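PDB 6A2F: alanine racemase, biosynthetic from Pseudomonas aeruginosa PAO1, which belongs to the fold-type III family of pyridoxal-phosphate enzymes, pairing an N-terminal alpha/beta barrel with a C-terminal beta-rich domain. Local coordinates for residues Ser86-Ala91 against Gly106-Ala111; Leu131-Asp134 against Ala140-Ala143. All blocks are in the same frame, centred on the assembly; numbering follows the deposited sequence.

Contact 1: Ser86-Ala91 against Gly106-Ala111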
ATOM      1  N   SER A  86     -10.035 -12.891 -24.581  1.00  8.94           N
ATOM      2  CA  SER A  86      -9.293 -11.977 -25.449  1.00  8.94           C
ATOM      3  C   SER A  86      -7.796 -11.922 -25.134  1.00  8.97           C
ATOM      4  O   SER A  86      -7.012 -11.404 -25.932  1.00  9.07           O
ATOM      5  CB  SER A  86      -9.905 -10.574 -25.402  1.00  8.94           C
ATOM      6  OG  SER A  86      -9.844 -10.029 -24.095  1.00  9.04           O
ATOM      7  N   GLU A  87      -7.401 -12.456 -23.979  1.00  8.93           N
ATOM      8  CA  GLU A  87      -5.997 -12.453 -23.575  1.00  8.90           C
ATOM      9  C   GLU A  87      -5.133 -13.434 -24.368  1.00  8.88           C
ATOM     10  O   GLU A  87      -3.960 -13.160 -24.631  1.00  8.90           O
ATOM     11  CB  GLU A  87      -5.854 -12.706 -22.067  1.00  8.89           C
ATOM     12  CG  GLU A  87      -6.221 -11.499 -21.215  1.00  8.90           C
ATOM     13  CD  GLU A  87      -5.914 -11.671 -19.737  1.00  8.89           C
ATOM     14  OE1 GLU A  87      -6.301 -10.779 -18.959  1.00  8.90           O
ATOM     15  OE2 GLU A  87      -5.294 -12.678 -19.341  1.00  8.87           O
ATOM     16  N   TYR A  88      -5.716 -14.561 -24.767  1.00  8.81           N
ATOM     17  CA  TYR A  88      -4.948 -15.644 -25.398  1.00  8.75           C
ATOM     18  C   TYR A  88      -4.149 -15.246 -26.633  1.00  8.72           C
ATOM     19  O   TYR A  88      -2.981 -15.630 -26.755  1.00  8.69           O
ATOM     20  CB  TYR A  88      -5.837 -16.858 -25.680  1.00  8.71           C
ATOM     21  CG  TYR A  88      -6.285 -17.538 -24.407  1.00  8.72           C
ATOM     22  CD1 TYR A  88      -5.427 -18.396 -23.710  1.00  8.64           C
ATOM     23  CD2 TYR A  88      -7.557 -17.302 -23.881  1.00  8.64           C
ATOM     24  CE1 TYR A  88      -5.828 -19.008 -22.534  1.00  8.66           C
ATOM     25  CE2 TYR A  88      -7.968 -17.912 -22.708  1.00  8.64           C
ATOM     26  CZ  TYR A  88      -7.102 -18.762 -22.040  1.00  8.68           C
ATOM     27  OH  TYR A  88      -7.509 -19.360 -20.874  1.00  8.73           O
ATOM     28  N   ALA A  89      -4.760 -14.470 -27.529  1.00  8.70           N
ATOM     29  CA  ALA A  89      -4.056 -13.973 -28.722  1.00  8.62           C
ATOM     30  C   ALA A  89      -2.795 -13.181 -28.346  1.00  8.59           C
ATOM     31  O   ALA A  89      -1.749 -13.340 -28.977  1.00  8.55           O
ATOM     32  CB  ALA A  89      -4.982 -13.144 -29.601  1.00  8.50           C
ATOM     33  N   LEU A  90      -2.896 -12.348 -27.309  1.00  8.62           N
ATOM     34  CA  LEU A  90      -1.741 -11.595 -26.826  1.00  8.75           C
ATOM     35  C   LEU A  90      -0.705 -12.490 -26.130  1.00  8.77           C
ATOM     36  O   LEU A  90       0.495 -12.315 -26.332  1.00  8.77           O
ATOM     37  CB  LEU A  90      -2.164 -10.430 -25.925  1.00  8.76           C
ATOM     38  CG  LEU A  90      -1.062  -9.463 -25.463  1.00  8.87           C
ATOM     39  CD1 LEU A  90      -0.119  -9.023 -26.585  1.00  8.82           C
ATOM     40  CD2 LEU A  90      -1.686  -8.248 -24.792  1.00  8.93           C
ATOM     41  N   ALA A  91      -1.176 -13.448 -25.333  1.00  8.82           N
ATOM     42  CA  ALA A  91      -0.300 -14.432 -24.689  1.00  8.91           C
ATOM     43  C   ALA A  91       0.496 -15.221 -25.722  1.00  9.01           C
ATOM     44  O   ALA A  91       1.657 -15.568 -25.482  1.00  9.00           O
ATOM     45  CB  ALA A  91      -1.105 -15.376 -23.806  1.00  8.86           C
ATOM     46  N   GLY A 106      -9.958 -23.487 -18.880  1.00 14.74           N
ATOM     47  CA  GLY A 106      -9.571 -24.549 -19.814  1.00 15.24           C
ATOM     48  C   GLY A 106     -10.368 -24.526 -21.104  1.00 15.48           C
ATOM     49  O   GLY A 106      -9.822 -24.738 -22.192  1.00 15.42           O
ATOM     50  N   GLU A 107     -11.662 -24.248 -20.973  1.00 15.92           N
ATOM     51  CA  GLU A 107     -12.557 -24.147 -22.117  1.00 16.38           C
ATOM     52  C   GLU A 107     -12.209 -22.912 -22.963  1.00 16.45           C
ATOM     53  O   GLU A 107     -12.307 -22.946 -24.194  1.00 16.46           O
ATOM     54  CB  GLU A 107     -14.013 -24.114 -21.640  1.00 16.83           C
ATOM     55  CG  GLU A 107     -14.977 -24.935 -22.486  1.00 17.65           C
ATOM     56  CD  GLU A 107     -14.567 -26.397 -22.628  1.00 17.97           C
ATOM     57  OE1 GLU A 107     -14.708 -27.168 -21.653  1.00 17.83           O
ATOM     58  OE2 GLU A 107     -14.114 -26.779 -23.729  1.00 18.28           O
ATOM     59  N   ALA A 108     -11.782 -21.835 -22.304  1.00 16.26           N
ATOM     60  CA  ALA A 108     -11.372 -20.617 -23.003  1.00 16.05           C
ATOM     61  C   ALA A 108     -10.106 -20.836 -23.842  1.00 15.91           C
ATOM     62  O   ALA A 108      -9.993 -20.308 -24.956  1.00 15.60           O
ATOM     63  CB  ALA A 108     -11.181 -19.470 -22.020  1.00 16.01           C
ATOM     64  N   PHE A 109      -9.166 -21.616 -23.306  1.00 15.64           N
ATOM     65  CA  PHE A 109      -7.952 -21.966 -24.038  1.00 15.63           C
ATOM     66  C   PHE A 109      -8.271 -22.803 -25.277  1.00 15.70           C
ATOM     67  O   PHE A 109      -7.800 -22.502 -26.373  1.00 15.48           O
ATOM     68  CB  PHE A 109      -6.952 -22.703 -23.141  1.00 15.35           C
ATOM     69  CG  PHE A 109      -5.848 -23.385 -23.903  1.00 15.12           C
ATOM     70  CD1 PHE A 109      -4.792 -22.647 -24.436  1.00 14.90           C
ATOM     71  CD2 PHE A 109      -5.876 -24.761 -24.109  1.00 14.97           C
ATOM     72  CE1 PHE A 109      -3.780 -23.270 -25.145  1.00 14.80           C
ATOM     73  CE2 PHE A 109      -4.863 -25.389 -24.818  1.00 14.91           C
ATOM     74  CZ  PHE A 109      -3.813 -24.644 -25.336  1.00 14.81           C
ATOM     75  N   LEU A 110      -9.068 -23.852 -25.088  1.00 16.06           N
ATOM     76  CA  LEU A 110      -9.556 -24.682 -26.191  1.00 16.36           C
ATOM     77  C   LEU A 110     -10.214 -23.849 -27.291  1.00 16.53           C
ATOM     78  O   LEU A 110      -9.920 -24.036 -28.473  1.00 16.81           O
ATOM     79  CB  LEU A 110     -10.540 -25.736 -25.665  1.00 16.70           C
ATOM     80  CG  LEU A 110     -10.080 -27.168 -25.338  1.00 16.84           C
ATOM     81  CD1 LEU A 110      -8.634 -27.238 -24.881  1.00 16.66           C
ATOM     82  CD2 LEU A 110     -10.993 -27.808 -24.298  1.00 17.04           C
ATOM     83  N   ALA A 111     -11.084 -22.918 -26.897  1.00 16.49           N
ATOM     84  CA  ALA A 111     -11.820 -22.087 -27.852  1.00 16.45           C
ATOM     85  C   ALA A 111     -10.947 -21.050 -28.570  1.00 16.63           C
ATOM     86  O   ALA A 111     -11.311 -20.578 -29.652  1.00 16.75           O
ATOM     87  CB  ALA A 111     -13.000 -21.405 -27.169  1.00 16.13           C
TER
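Tyr88 lays its ring against the backbone of helix 103-112, with Phe109 CA over one face and the methyl of Ala108 reached obliquely. The alpha carbon of Phe109 sits 4.1 Å from the centroid of the tyrosine ring, 21° off the normal, a CH-pi contact displaced toward the rim. On the Ala108 side the ring touches through CE2, 3.6 Å from Ala108 CB; on the other side CE1 lies 3.9 Å from Phe109 CB, so the two ortho carbons of the phenol straddle the junction between consecutive residues. Phe109 takes part with its root rather than its ring. Its CG is anti to the backbone N (chi1 166°), which carries the phenyl group away from Tyr88, so that Tyr88 CE1 lies at the edge of the Phe109 ring, near its plane. The Phe109 ring meets Leu98 and Ile100 of strand 98-100, and Tyr88 also rests on Leu98. Helices 87-93 and 103-112 flank this strand in the N-terminal barrel, and the tyrosine bridges them on the outer, helical layer. Glu87 reaches the second subunit, where its OE1 hydrogen-bonds Met1 N. Between the two helix segments no hydrogen bond forms, and Tyr88 OH stays 3.7 Å from Phe109 N; the cohesion is therefore probably largely dispersive, resting on one aromatic face and small aliphatic groups.

Contact 2: Leu131-Asp134 against Ala140-Ala143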
ATOM      1  N   LEU A 131      -7.420 -21.965  -6.087  1.00 20.27           N
ATOM      2  CA  LEU A 131      -7.240 -22.232  -7.513  1.00 19.34           C
ATOM      3  C   LEU A 131      -6.843 -23.682  -7.758  1.00 18.76           C
ATOM      4  O   LEU A 131      -6.241 -24.316  -6.893  1.00 19.01           O
ATOM      5  CB  LEU A 131      -6.179 -21.299  -8.097  1.00 19.16           C
ATOM      6  CG  LEU A 131      -6.424 -19.788  -8.068  1.00 19.03           C
ATOM      7  CD1 LEU A 131      -5.200 -19.092  -8.618  1.00 18.92           C
ATOM      8  CD2 LEU A 131      -7.662 -19.379  -8.857  1.00 18.85           C
ATOM      9  N   GLY A 132      -7.181 -24.204  -8.935  1.00 18.29           N
ATOM     10  CA  GLY A 132      -6.750 -25.549  -9.335  1.00 17.65           C
ATOM     11  C   GLY A 132      -7.843 -26.606  -9.398  1.00 17.14           C
ATOM     12  O   GLY A 132      -8.905 -26.449  -8.796  1.00 16.88           O
ATOM     13  N   PHE A 133      -7.571 -27.680 -10.143  1.00 16.72           N
ATOM     14  CA  PHE A 133      -8.471 -28.830 -10.267  1.00 16.54           C
ATOM     15  C   PHE A 133      -8.293 -29.809  -9.103  1.00 16.61           C
ATOM     16  O   PHE A 133      -7.234 -29.844  -8.471  1.00 16.54           O
ATOM     17  CB  PHE A 133      -8.174 -29.603 -11.559  1.00 16.27           C
ATOM     18  CG  PHE A 133      -8.406 -28.824 -12.825  1.00 16.22           C
ATOM     19  CD1 PHE A 133      -9.697 -28.581 -13.288  1.00 16.01           C
ATOM     20  CD2 PHE A 133      -7.327 -28.369 -13.580  1.00 16.07           C
ATOM     21  CE1 PHE A 133      -9.909 -27.881 -14.464  1.00 15.99           C
ATOM     22  CE2 PHE A 133      -7.531 -27.667 -14.760  1.00 16.01           C
ATOM     23  CZ  PHE A 133      -8.825 -27.422 -15.201  1.00 16.14           C
ATOM     24  N   ASP A 134      -9.324 -30.615  -8.836  1.00 16.84           N
ATOM     25  CA  ASP A 134      -9.161 -31.825  -8.019  1.00 17.14           C
ATOM     26  C   ASP A 134      -8.415 -32.891  -8.847  1.00 16.71           C
ATOM     27  O   ASP A 134      -8.314 -32.757 -10.071  1.00 16.62           O
ATOM     28  CB  ASP A 134     -10.512 -32.345  -7.472  1.00 17.79           C
ATOM     29  CG  ASP A 134     -11.521 -32.693  -8.576  1.00 18.58           C
ATOM     30  OD1 ASP A 134     -11.187 -33.448  -9.522  1.00 18.89           O
ATOM     31  OD2 ASP A 134     -12.675 -32.223  -8.478  1.00 19.05           O
ATOM     32  N   ALA A 140      -8.587 -35.858 -16.238  1.00 15.27           N
ATOM     33  CA  ALA A 140      -9.468 -35.640 -17.385  1.00 15.19           C
ATOM     34  C   ALA A 140      -8.895 -34.612 -18.363  1.00 15.14           C
ATOM     35  O   ALA A 140      -8.873 -34.844 -19.576  1.00 15.23           O
ATOM     36  CB  ALA A 140     -10.854 -35.222 -16.919  1.00 15.19           C
ATOM     37  N   TRP A 141      -8.421 -33.486 -17.828  1.00 14.92           N
ATOM     38  CA  TRP A 141      -7.823 -32.435 -18.652  1.00 14.46           C
ATOM     39  C   TRP A 141      -6.491 -32.860 -19.264  1.00 14.38           C
ATOM     40  O   TRP A 141      -6.162 -32.445 -20.377  1.00 14.32           O
ATOM     41  CB  TRP A 141      -7.707 -31.121 -17.879  1.00 14.22           C
ATOM     42  CG  TRP A 141      -8.998 -30.384 -17.873  1.00 14.18           C
ATOM     43  CD1 TRP A 141      -9.969 -30.439 -16.916  1.00 14.14           C
ATOM     44  CD2 TRP A 141      -9.491 -29.512 -18.896  1.00 14.05           C
ATOM     45  NE1 TRP A 141     -11.032 -29.645 -17.273  1.00 14.05           N
ATOM     46  CE2 TRP A 141     -10.764 -29.064 -18.484  1.00 14.09           C
ATOM     47  CE3 TRP A 141      -8.977 -29.062 -20.117  1.00 14.01           C
ATOM     48  CZ2 TRP A 141     -11.535 -28.185 -19.250  1.00 14.16           C
ATOM     49  CZ3 TRP A 141      -9.740 -28.186 -20.880  1.00 14.21           C
ATOM     50  CH2 TRP A 141     -11.008 -27.758 -20.441  1.00 14.30           C
ATOM     51  N   HIS A 142      -5.738 -33.696 -18.549  1.00 14.27           N
ATOM     52  CA  HIS A 142      -4.512 -34.263 -19.104  1.00 14.34           C
ATOM     53  C   HIS A 142      -4.831 -35.089 -20.353  1.00 14.55           C
ATOM     54  O   HIS A 142      -4.178 -34.928 -21.387  1.00 14.44           O
ATOM     55  CB  HIS A 142      -3.751 -35.107 -18.076  1.00 14.05           C
ATOM     56  CG  HIS A 142      -2.456 -35.650 -18.595  1.00 14.05           C
ATOM     57  ND1 HIS A 142      -2.374 -36.830 -19.305  1.00 13.96           N
ATOM     58  CD2 HIS A 142      -1.194 -35.163 -18.530  1.00 14.04           C
ATOM     59  CE1 HIS A 142      -1.115 -37.049 -19.645  1.00 14.05           C
ATOM     60  NE2 HIS A 142      -0.379 -36.052 -19.188  1.00 14.03           N
ATOM     61  N   ALA A 143      -5.845 -35.951 -20.246  1.00 14.68           N
ATOM     62  CA  ALA A 143      -6.323 -36.775 -21.364  1.00 15.01           C
ATOM     63  C   ALA A 143      -6.733 -35.944 -22.586  1.00 15.22           C
ATOM     64  O   ALA A 143      -6.493 -36.349 -23.723  1.00 15.33           O
ATOM     65  CB  ALA A 143      -7.477 -37.666 -20.916  1.00 14.63           C
TER
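Phe133 and Trp141 carry this contact alone, in nearly equal shares, through an offset stack between the phenyl ring and the five-membered ring of the indole. The centroids are 4.5 Å apart and the planes are inclined by 26°, so the rings overlap in part, their planes opening like a shallow wedge. Contact is made through the far end of the phenyl ring. Phe133 CE1 lies 3.5 Å from Trp141 NE1 and equally 3.5 Å from Trp141 CD1, while Phe133 CZ stands 3.6 Å above the indole plane, toward its rim, and 3.7 Å from Trp141 CD1. The benzo half of the indole extends beyond the overlap. In Trp141, CG is anti to the carbonyl carbon (chi1 -81°), and the second torsion of 94° turns the indole broadside to the phenyl ring. Both residues are buried.

The stack folds helix 135-145 of the N-terminal alpha/beta barrel back onto the loop that leads into it from strand 118-123. Phe133 is held by backbone hydrogen bonds with Lys123, the last residue of the strand, and Asp125 just beyond it. Next to it, Asp134 is the N-cap of the helix, its OD1 accepting a hydrogen bond from Ala137 N. The loop residues before Phe133 run to the dimer interface, where Leu131 packs on Met304 of the second subunit and Gly132 O makes a weak hydrogen bond to Arg244 NH1 of that subunit. Trp141 is enclosed further by Leu122 of strand 118-123, and Arg144, one turn along the same helix, makes a cation-pi interaction with the indole.

Contact 1 comes first along the chain, complete before contact 2 begins, and their centres lie about 17 Å apart. Contact 1 joins helix 87-93 to helix 103-112, whereas contact 2 joins helix 135-145 to its own leading loop. In the N-terminal barrel helix 87-93 precedes strand 98-100, helix 103-112 lies between 98-100 and 118-123, and helix 135-145 between 118-123 and 151-157. Trp141 links the two contacts: its indole packs against helix 103-112, with CH2 3.4 Å from Gly106 C and CZ3 3.7 Å from Leu110 CD2. Aromatic packing thus runs from one helix to the next around the outer layer, joining neighbouring beta-alpha units of the barrel.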